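Local coordinates for protein chitinase (Thermococcus chitonophagus, PDB 5XSW) that probably hydrolyses internal glycosidic links of chitin as an endochitinase, at residues D11-H25 against F76-K90. Residues are numbered along the deposited sequence; the frame is centred on the assembly and turned at random.
Sequences DKITVELTLANKNTH and FHLNTTVKIIIEIQK
The ring of Phe76 packs obliquely against the backbone of Leu19 and Ala20, its CZ 3.9 Å from Leu19 CB, while Thr80 O lies in the ring plane at its edge. Near it the flat amide of Asn21 sends ND2 to Phe76 O at 3.2 Å, the acceptor lying in the amide plane although the donor stands above the carbonyl plane; Gly30 O takes a second bond from ND2, so this buried amide is fixed in rotation. Both groups sit at one end of an antiparallel ladder, strand 12-21 against 80-89, the central pair of a four-stranded sheet in the N-terminal β domain, far from the glycan pocket. The ladder illustrates how an antiparallel β pair can be amphipathic. Ile13, Val15, Leu17 and Leu19 pair with Ile88, Ile86, Ile84 and Val82 on a buried apolar face, where Leu19 CD1 leans toward Ile84 CD1 and Leu19 also reaches Ile38 of strand 32-41. The other face is largely polar and more open: Lys12, extended with CG anti to the backbone N (chi1 -179°), crosses Glu87 to form a salt bridge, NZ to OE1 3.2 Å. Thr14 lies alongside Glu87, pointing the same way, its OG1 3.2 Å from Glu87 CG; a water bound to Thr14 OG1 bridges weakly to Glu87 OE2. Regular pairing ends in a G1 bulge, where Asn79 and Thr80 both face Asn21. Here the Asn21 side chain turns back in an Asx turn, OD1 accepting from Asn23 N. Beyond it, Leu78 reaches past the strand end, its CD2 3.7 Å from Asn23 CB and 3.6 Å from His25 O.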
ATOM      1  N   ASP A  11      25.507 -44.388  15.644  1.00 38.38           N
ATOM      2  CA  ASP A  11      24.258 -43.876  16.175  1.00 58.47           C
ATOM      3  C   ASP A  11      23.840 -42.554  15.462  1.00 50.02           C
ATOM      4  O   ASP A  11      22.916 -41.867  15.898  1.00 53.74           O
ATOM      5  CB  ASP A  11      24.379 -43.668  17.689  1.00 45.59           C
ATOM      6  CG  ASP A  11      25.378 -42.572  18.065  1.00 63.96           C
ATOM      7  OD1 ASP A  11      26.291 -42.249  17.264  1.00 55.81           O
ATOM      8  OD2 ASP A  11      25.251 -42.035  19.190  1.00 74.54           O
ATOM      9  N   LYS A  12      24.522 -42.224  14.368  1.00 52.70           N
ATOM     10  CA  LYS A  12      24.231 -40.992  13.619  1.00 52.41           C
ATOM     11  C   LYS A  12      23.333 -41.184  12.377  1.00 43.60           C
ATOM     12  O   LYS A  12      23.684 -41.865  11.385  1.00 47.20           O
ATOM     13  CB  LYS A  12      25.549 -40.320  13.233  1.00 54.94           C
ATOM     14  CG  LYS A  12      25.403 -39.003  12.465  1.00 68.58           C
ATOM     15  CD  LYS A  12      26.737 -38.250  12.464  1.00 69.93           C
ATOM     16  CE  LYS A  12      26.898 -37.346  11.258  1.00 73.81           C
ATOM     17  NZ  LYS A  12      28.221 -36.646  11.285  1.00 75.53           N
ATOM     18  N   ILE A  13      22.150 -40.574  12.446  1.00 44.89           N
ATOM     19  CA  ILE A  13      21.180 -40.602  11.350  1.00 43.01           C
ATOM     20  C   ILE A  13      21.225 -39.289  10.576  1.00 44.46           C
ATOM     21  O   ILE A  13      21.073 -38.222  11.167  1.00 40.93           O
ATOM     22  CB  ILE A  13      19.767 -40.769  11.843  1.00 42.45           C
ATOM     23  CG1 ILE A  13      19.615 -42.088  12.589  1.00 42.12           C
ATOM     24  CG2 ILE A  13      18.768 -40.671  10.683  1.00 42.30           C
ATOM     25  CD1 ILE A  13      18.417 -42.117  13.468  1.00 41.41           C
ATOM     26  N   THR A  14      21.452 -39.378   9.276  1.00 43.37           N
ATOM     27  CA  THR A  14      21.519 -38.184   8.438  1.00 47.10           C
ATOM     28  C   THR A  14      20.383 -38.188   7.394  1.00 40.36           C
ATOM     29  O   THR A  14      20.256 -39.114   6.574  1.00 39.01           O
ATOM     30  CB  THR A  14      22.890 -38.066   7.758  1.00 48.69           C
ATOM     31  OG1 THR A  14      23.874 -37.805   8.769  1.00 43.38           O
ATOM     32  CG2 THR A  14      22.892 -36.883   6.777  1.00 48.17           C
ATOM     33  N   VAL A  15      19.557 -37.138   7.449  1.00 38.94           N
ATOM     34  CA  VAL A  15      18.397 -36.995   6.569  1.00 32.52           C
ATOM     35  C   VAL A  15      18.529 -35.718   5.693  1.00 36.97           C
ATOM     36  O   VAL A  15      18.950 -34.674   6.178  1.00 39.92           O
ATOM     37  CB  VAL A  15      17.095 -36.925   7.400  1.00 34.62           C
ATOM     38  CG1 VAL A  15      15.893 -36.553   6.525  1.00 33.65           C
ATOM     39  CG2 VAL A  15      16.831 -38.230   8.122  1.00 38.42           C
ATOM     40  N   GLU A  16      18.183 -35.830   4.410  1.00 37.82           N
ATOM     41  CA  GLU A  16      18.070 -34.673   3.543  1.00 38.25           C
ATOM     42  C   GLU A  16      16.609 -34.358   3.270  1.00 39.92           C
ATOM     43  O   GLU A  16      15.840 -35.203   2.778  1.00 37.81           O
ATOM     44  CB  GLU A  16      18.791 -34.896   2.240  1.00 39.40           C
ATOM     45  CG  GLU A  16      18.681 -33.701   1.317  1.00 50.36           C
ATOM     46  CD  GLU A  16      19.715 -33.717   0.219  1.00 61.86           C
ATOM     47  OE1 GLU A  16      20.291 -32.641  -0.088  1.00 64.36           O
ATOM     48  OE2 GLU A  16      19.938 -34.809  -0.347  1.00 74.55           O
ATOM     49  N   LEU A  17      16.233 -33.128   3.597  1.00 41.15           N
ATOM     50  CA  LEU A  17      14.899 -32.614   3.336  1.00 32.02           C
ATOM     51  C   LEU A  17      14.934 -31.640   2.143  1.00 36.09           C
ATOM     52  O   LEU A  17      15.731 -30.729   2.157  1.00 34.09           O
ATOM     53  CB  LEU A  17      14.378 -31.899   4.574  1.00 38.57           C
ATOM     54  CG  LEU A  17      13.076 -31.115   4.370  1.00 37.89           C
ATOM     55  CD1 LEU A  17      11.902 -32.048   4.078  1.00 32.69           C
ATOM     56  CD2 LEU A  17      12.820 -30.255   5.581  1.00 38.12           C
ATOM     57  N   THR A  18      14.083 -31.851   1.157  1.00 31.85           N
ATOM     58  CA  THR A  18      14.020 -30.950   0.030  1.00 41.66           C
ATOM     59  C   THR A  18      12.687 -30.214   0.023  1.00 40.52           C
ATOM     60  O   THR A  18      11.633 -30.829  -0.021  1.00 37.09           O
ATOM     61  CB  THR A  18      14.206 -31.702  -1.294  1.00 43.79           C
ATOM     62  OG1 THR A  18      15.469 -32.366  -1.290  1.00 43.17           O
ATOM     63  CG2 THR A  18      14.153 -30.751  -2.460  1.00 39.29           C
ATOM     64  N   LEU A  19      12.760 -28.890   0.054  1.00 32.90           N
ATOM     65  CA  LEU A  19      11.592 -28.030  -0.009  1.00 31.59           C
ATOM     66  C   LEU A  19      11.667 -27.267  -1.312  1.00 35.19           C
ATOM     67  O   LEU A  19      12.702 -26.714  -1.641  1.00 34.90           O
ATOM     68  CB  LEU A  19      11.579 -27.040   1.151  1.00 33.46           C
ATOM     69  CG  LEU A  19      11.659 -27.574   2.577  1.00 36.77           C
ATOM     70  CD1 LEU A  19      11.869 -26.452   3.571  1.00 35.61           C
ATOM     71  CD2 LEU A  19      10.408 -28.353   2.913  1.00 39.39           C
ATOM     72  N   ALA A  20      10.588 -27.274  -2.076  1.00 33.48           N
ATOM     73  CA  ALA A  20      10.595 -26.568  -3.342  1.00 40.74           C
ATOM     74  C   ALA A  20       9.235 -26.104  -3.823  1.00 42.13           C
ATOM     75  O   ALA A  20       8.222 -26.721  -3.537  1.00 38.74           O
ATOM     76  CB  ALA A  20      11.238 -27.434  -4.405  1.00 35.18           C
ATOM     77  N   ASN A  21       9.236 -25.034  -4.602  1.00 34.42           N
ATOM     78  CA  ASN A  21       8.110 -24.729  -5.438  1.00 31.18           C
ATOM     79  C   ASN A  21       8.544 -25.237  -6.787  1.00 38.32           C
ATOM     80  O   ASN A  21       9.376 -24.639  -7.450  1.00 36.10           O
ATOM     81  CB  ASN A  21       7.835 -23.226  -5.480  1.00 32.79           C
ATOM     82  CG  ASN A  21       6.701 -22.867  -6.414  1.00 32.00           C
ATOM     83  OD1 ASN A  21       6.318 -23.651  -7.264  1.00 33.13           O
ATOM     84  ND2 ASN A  21       6.169 -21.674  -6.261  1.00 32.24           N
ATOM     85  N   LYS A  22       7.977 -26.352  -7.202  1.00 36.86           N
ATOM     86  CA  LYS A  22       8.425 -26.963  -8.446  1.00 37.87           C
ATOM     87  C   LYS A  22       7.740 -26.326  -9.638  1.00 45.26           C
ATOM     88  O   LYS A  22       8.073 -26.626 -10.777  1.00 42.87           O
ATOM     89  CB  LYS A  22       8.134 -28.469  -8.446  1.00 44.21           C
ATOM     90  CG  LYS A  22       8.970 -29.304  -7.473  1.00 51.91           C
ATOM     91  CD  LYS A  22       8.251 -30.639  -7.147  1.00 68.15           C
ATOM     92  CE  LYS A  22       9.182 -31.721  -6.574  1.00 74.56           C
ATOM     93  NZ  LYS A  22       9.891 -32.546  -7.621  1.00 78.16           N
ATOM     94  N   ASN A  23       6.731 -25.498  -9.399  1.00 36.52           N
ATOM     95  CA  ASN A  23       6.060 -24.849 -10.532  1.00 39.24           C
ATOM     96  C   ASN A  23       7.060 -24.018 -11.321  1.00 35.18           C
ATOM     97  O   ASN A  23       7.869 -23.288 -10.734  1.00 40.52           O
ATOM     98  CB  ASN A  23       4.892 -23.980 -10.049  1.00 37.40           C
ATOM     99  CG  ASN A  23       3.843 -24.782  -9.300  1.00 38.40           C
ATOM    100  OD1 ASN A  23       3.391 -24.416  -8.189  1.00 39.27           O
ATOM    101  ND2 ASN A  23       3.438 -25.872  -9.891  1.00 32.10           N
ATOM    102  N   THR A  24       7.039 -24.135 -12.648  1.00 38.86           N
ATOM    103  CA  THR A  24       7.903 -23.280 -13.463  1.00 43.63           C
ATOM    104  C   THR A  24       7.112 -22.149 -14.148  1.00 46.83           C
ATOM    105  O   THR A  24       7.691 -21.196 -14.649  1.00 46.94           O
ATOM    106  CB  THR A  24       8.686 -24.098 -14.545  1.00 45.84           C
ATOM    107  OG1 THR A  24       7.759 -24.847 -15.339  1.00 46.15           O
ATOM    108  CG2 THR A  24       9.711 -25.043 -13.878  1.00 43.05           C
ATOM    109  N   HIS A  25       5.789 -22.250 -14.149  1.00 39.66           N
ATOM    110  CA  HIS A  25       4.952 -21.154 -14.604  1.00 44.71           C
ATOM    111  C   HIS A  25       3.786 -21.027 -13.620  1.00 44.24           C
ATOM    112  O   HIS A  25       3.544 -21.931 -12.826  1.00 37.86           O
ATOM    113  CB  HIS A  25       4.439 -21.407 -16.032  1.00 44.12           C
ATOM    114  CG  HIS A  25       3.701 -22.700 -16.165  1.00 55.40           C
ATOM    115  ND1 HIS A  25       2.337 -22.801 -15.986  1.00 60.43           N
ATOM    116  CD2 HIS A  25       4.144 -23.957 -16.405  1.00 60.59           C
ATOM    117  CE1 HIS A  25       1.967 -24.064 -16.127  1.00 59.46           C
ATOM    118  NE2 HIS A  25       3.045 -24.786 -16.381  1.00 65.83           N
ATOM    119  N   PHE A  76       9.192 -18.962  -1.341  1.00 26.18           N
ATOM    120  CA  PHE A  76       9.440 -19.882  -2.454  1.00 33.16           C
ATOM    121  C   PHE A  76       8.685 -19.482  -3.705  1.00 30.38           C
ATOM    122  O   PHE A  76       7.553 -19.913  -3.935  1.00 31.58           O
ATOM    123  CB  PHE A  76       9.027 -21.314  -2.097  1.00 30.66           C
ATOM    124  CG  PHE A  76       9.967 -21.966  -1.111  1.00 32.12           C
ATOM    125  CD1 PHE A  76       9.927 -21.615   0.226  1.00 30.08           C
ATOM    126  CD2 PHE A  76      10.922 -22.877  -1.549  1.00 31.80           C
ATOM    127  CE1 PHE A  76      10.825 -22.176   1.162  1.00 35.65           C
ATOM    128  CE2 PHE A  76      11.827 -23.493  -0.612  1.00 27.78           C
ATOM    129  CZ  PHE A  76      11.769 -23.124   0.740  1.00 33.51           C
ATOM    130  N   HIS A  77       9.326 -18.651  -4.520  1.00 34.71           N
ATOM    131  CA  HIS A  77       8.798 -18.276  -5.818  1.00 27.54           C
ATOM    132  C   HIS A  77       8.928 -19.447  -6.781  1.00 36.14           C
ATOM    133  O   HIS A  77       9.481 -20.483  -6.441  1.00 34.24           O
ATOM    134  CB  HIS A  77       9.567 -17.042  -6.335  1.00 34.93           C
ATOM    135  CG  HIS A  77       9.144 -15.769  -5.669  1.00 30.65           C
ATOM    136  ND1 HIS A  77       7.927 -15.178  -5.938  1.00 37.08           N
ATOM    137  CD2 HIS A  77       9.742 -14.999  -4.729  1.00 32.15           C
ATOM    138  CE1 HIS A  77       7.786 -14.102  -5.180  1.00 35.15           C
ATOM    139  NE2 HIS A  77       8.881 -13.957  -4.453  1.00 32.16           N
ATOM    140  N   LEU A  78       8.410 -19.275  -7.980  1.00 32.31           N
ATOM    141  CA  LEU A  78       8.467 -20.285  -9.015  1.00 36.29           C
ATOM    142  C   LEU A  78       9.874 -20.840  -9.151  1.00 38.80           C
ATOM    143  O   LEU A  78      10.868 -20.096  -9.024  1.00 34.75           O
ATOM    144  CB  LEU A  78       7.997 -19.710 -10.345  1.00 39.87           C
ATOM    145  CG  LEU A  78       6.560 -19.220 -10.521  1.00 36.11           C
ATOM    146  CD1 LEU A  78       6.388 -18.615 -11.945  1.00 35.75           C
ATOM    147  CD2 LEU A  78       5.525 -20.317 -10.295  1.00 34.18           C
ATOM    148  N   ASN A  79       9.953 -22.161  -9.305  1.00 41.41           N
ATOM    149  CA  ASN A  79      11.233 -22.835  -9.539  1.00 41.04           C
ATOM    150  C   ASN A  79      12.298 -22.578  -8.485  1.00 41.41           C
ATOM    151  O   ASN A  79      13.430 -22.270  -8.819  1.00 43.39           O
ATOM    152  CB  ASN A  79      11.778 -22.413 -10.915  1.00 45.86           C
ATOM    153  CG  ASN A  79      12.789 -23.412 -11.480  1.00 55.16           C
ATOM    154  OD1 ASN A  79      12.725 -24.603 -11.190  1.00 52.14           O
ATOM    155  ND2 ASN A  79      13.719 -22.922 -12.295  1.00 50.24           N
ATOM    156  N   THR A  80      11.946 -22.694  -7.209  1.00 33.21           N
ATOM    157  CA  THR A  80      12.883 -22.370  -6.134  1.00 35.18           C
ATOM    158  C   THR A  80      13.044 -23.657  -5.290  1.00 37.89           C
ATOM    159  O   THR A  80      12.048 -24.289  -4.982  1.00 34.67           O
ATOM    160  CB  THR A  80      12.370 -21.187  -5.250  1.00 36.41           C
ATOM    161  OG1 THR A  80      12.345 -19.975  -6.028  1.00 46.59           O
ATOM    162  CG2 THR A  80      13.254 -20.969  -4.032  1.00 38.07           C
ATOM    163  N   THR A  81      14.274 -24.047  -4.958  1.00 36.96           N
ATOM    164  CA  THR A  81      14.480 -25.256  -4.156  1.00 35.41           C
ATOM    165  C   THR A  81      15.381 -24.956  -2.994  1.00 43.46           C
ATOM    166  O   THR A  81      16.322 -24.165  -3.123  1.00 35.27           O
ATOM    167  CB  THR A  81      15.041 -26.389  -5.017  1.00 36.75           C
ATOM    168  OG1 THR A  81      14.079 -26.703  -6.015  1.00 39.83           O
ATOM    169  CG2 THR A  81      15.332 -27.693  -4.165  1.00 37.21           C
ATOM    170  N   VAL A  82      15.071 -25.537  -1.828  1.00 36.19           N
ATOM    171  CA  VAL A  82      15.929 -25.364  -0.667  1.00 34.65           C
ATOM    172  C   VAL A  82      16.192 -26.778  -0.056  1.00 44.11           C
ATOM    173  O   VAL A  82      15.255 -27.538   0.154  1.00 38.34           O
ATOM    174  CB  VAL A  82      15.320 -24.426   0.390  1.00 36.35           C
ATOM    175  CG1 VAL A  82      16.147 -24.450   1.707  1.00 34.62           C
ATOM    176  CG2 VAL A  82      15.205 -22.955  -0.155  1.00 38.68           C
ATOM    177  N   LYS A  83      17.458 -27.133   0.163  1.00 39.33           N
ATOM    178  CA  LYS A  83      17.795 -28.473   0.663  1.00 39.82           C
ATOM    179  C   LYS A  83      18.380 -28.332   2.015  1.00 38.01           C
ATOM    180  O   LYS A  83      19.250 -27.495   2.238  1.00 39.33           O
ATOM    181  CB  LYS A  83      18.744 -29.203  -0.273  1.00 40.16           C
ATOM    182  CG  LYS A  83      18.043 -29.673  -1.507  1.00 43.67           C
ATOM    183  CD  LYS A  83      18.915 -30.500  -2.408  1.00 46.14           C
ATOM    184  CE  LYS A  83      18.179 -30.877  -3.685  1.00 53.80           C
ATOM    185  NZ  LYS A  83      19.169 -30.986  -4.789  1.00 59.46           N
ATOM    186  N   ILE A  84      17.849 -29.127   2.947  1.00 37.06           N
ATOM    187  CA  ILE A  84      18.263 -29.057   4.319  1.00 32.62           C
ATOM    188  C   ILE A  84      18.839 -30.429   4.785  1.00 41.95           C
ATOM    189  O   ILE A  84      18.281 -31.487   4.456  1.00 35.99           O
ATOM    190  CB  ILE A  84      17.077 -28.665   5.201  1.00 39.17           C
ATOM    191  CG1 ILE A  84      16.663 -27.210   4.900  1.00 43.13           C
ATOM    192  CG2 ILE A  84      17.413 -28.801   6.648  1.00 36.43           C
ATOM    193  CD1 ILE A  84      15.442 -26.762   5.685  1.00 37.55           C
ATOM    194  N   ILE A  85      19.960 -30.394   5.497  1.00 37.58           N
ATOM    195  CA  ILE A  85      20.555 -31.615   6.053  1.00 42.38           C
ATOM    196  C   ILE A  85      20.403 -31.622   7.554  1.00 37.19           C
ATOM    197  O   ILE A  85      20.837 -30.695   8.255  1.00 39.62           O
ATOM    198  CB  ILE A  85      22.010 -31.748   5.659  1.00 42.87           C
ATOM    199  CG1 ILE A  85      22.075 -31.866   4.147  1.00 40.28           C
ATOM    200  CG2 ILE A  85      22.639 -33.008   6.350  1.00 44.67           C
ATOM    201  CD1 ILE A  85      23.319 -31.336   3.601  1.00 53.91           C
ATOM    202  N   ILE A  86      19.729 -32.672   8.033  1.00 36.78           N
ATOM    203  CA  ILE A  86      19.418 -32.873   9.437  1.00 34.19           C
ATOM    204  C   ILE A  86      20.219 -34.088   9.949  1.00 43.58           C
ATOM    205  O   ILE A  86      20.165 -35.168   9.359  1.00 42.44           O
ATOM    206  CB  ILE A  86      17.928 -33.162   9.661  1.00 38.12           C
ATOM    207  CG1 ILE A  86      17.051 -32.027   9.086  1.00 36.18           C
ATOM    208  CG2 ILE A  86      17.638 -33.463  11.140  1.00 36.86           C
ATOM    209  CD1 ILE A  86      15.657 -32.490   8.769  1.00 27.28           C
ATOM    210  N   GLU A  87      20.965 -33.891  11.022  1.00 37.85           N
ATOM    211  CA  GLU A  87      21.708 -34.993  11.635  1.00 43.83           C
ATOM    212  C   GLU A  87      21.166 -35.277  13.019  1.00 44.63           C
ATOM    213  O   GLU A  87      21.066 -34.365  13.851  1.00 41.91           O
ATOM    214  CB  GLU A  87      23.191 -34.672  11.683  1.00 42.15           C
ATOM    215  CG  GLU A  87      23.877 -35.079  10.375  1.00 57.85           C
ATOM    216  CD  GLU A  87      25.268 -34.501  10.222  1.00 70.57           C
ATOM    217  OE1 GLU A  87      25.970 -34.348  11.260  1.00 72.35           O
ATOM    218  OE2 GLU A  87      25.639 -34.192   9.061  1.00 68.80           O
ATOM    219  N   ILE A  88      20.802 -36.546  13.250  1.00 38.35           N
ATOM    220  CA  ILE A  88      20.151 -36.956  14.484  1.00 35.02           C
ATOM    221  C   ILE A  88      21.035 -38.023  15.187  1.00 43.80           C
ATOM    222  O   ILE A  88      21.542 -38.944  14.537  1.00 41.75           O
ATOM    223  CB  ILE A  88      18.771 -37.590  14.205  1.00 35.74           C
ATOM    224  CG1 ILE A  88      17.845 -36.641  13.434  1.00 37.56           C
ATOM    225  CG2 ILE A  88      18.068 -38.008  15.531  1.00 33.45           C
ATOM    226  CD1 ILE A  88      17.314 -35.546  14.294  1.00 35.72           C
ATOM    227  N   GLN A  89      21.208 -37.906  16.484  1.00 41.07           N
ATOM    228  CA  GLN A  89      21.774 -39.017  17.264  1.00 47.73           C
ATOM    229  C   GLN A  89      20.686 -39.991  17.728  1.00 38.54           C
ATOM    230  O   GLN A  89      19.808 -39.607  18.502  1.00 41.83           O
ATOM    231  CB  GLN A  89      22.511 -38.474  18.462  1.00 46.31           C
ATOM    232  CG  GLN A  89      23.142 -39.555  19.317  1.00 57.23           C
ATOM    233  CD  GLN A  89      24.115 -38.939  20.270  1.00 69.49           C
ATOM    234  OE1 GLN A  89      25.274 -38.713  19.913  1.00 72.73           O
ATOM    235  NE2 GLN A  89      23.640 -38.596  21.476  1.00 63.47           N
ATOM    236  N   LYS A  90      20.741 -41.240  17.255  1.00 43.23           N
ATOM    237  CA  LYS A  90      19.622 -42.191  17.440  1.00 42.44           C
ATOM    238  C   LYS A  90      19.310 -42.475  18.909  1.00 46.39           C
ATOM    239  O   LYS A  90      20.214 -42.734  19.695  1.00 47.27           O
ATOM    240  CB  LYS A  90      19.928 -43.501  16.712  1.00 44.49           C
ATOM    241  CG  LYS A  90      18.771 -44.478  16.626  1.00 41.38           C
ATOM    242  CD  LYS A  90      19.148 -45.586  15.664  1.00 43.00           C
ATOM    243  CE  LYS A  90      18.022 -46.575  15.453  1.00 38.87           C
ATOM    244  NZ  LYS A  90      18.377 -47.620  14.457  1.00 42.75           N
TER
HETATM  245  O   HOH W   1      26.312 -36.743   7.788  1.00 66.10           O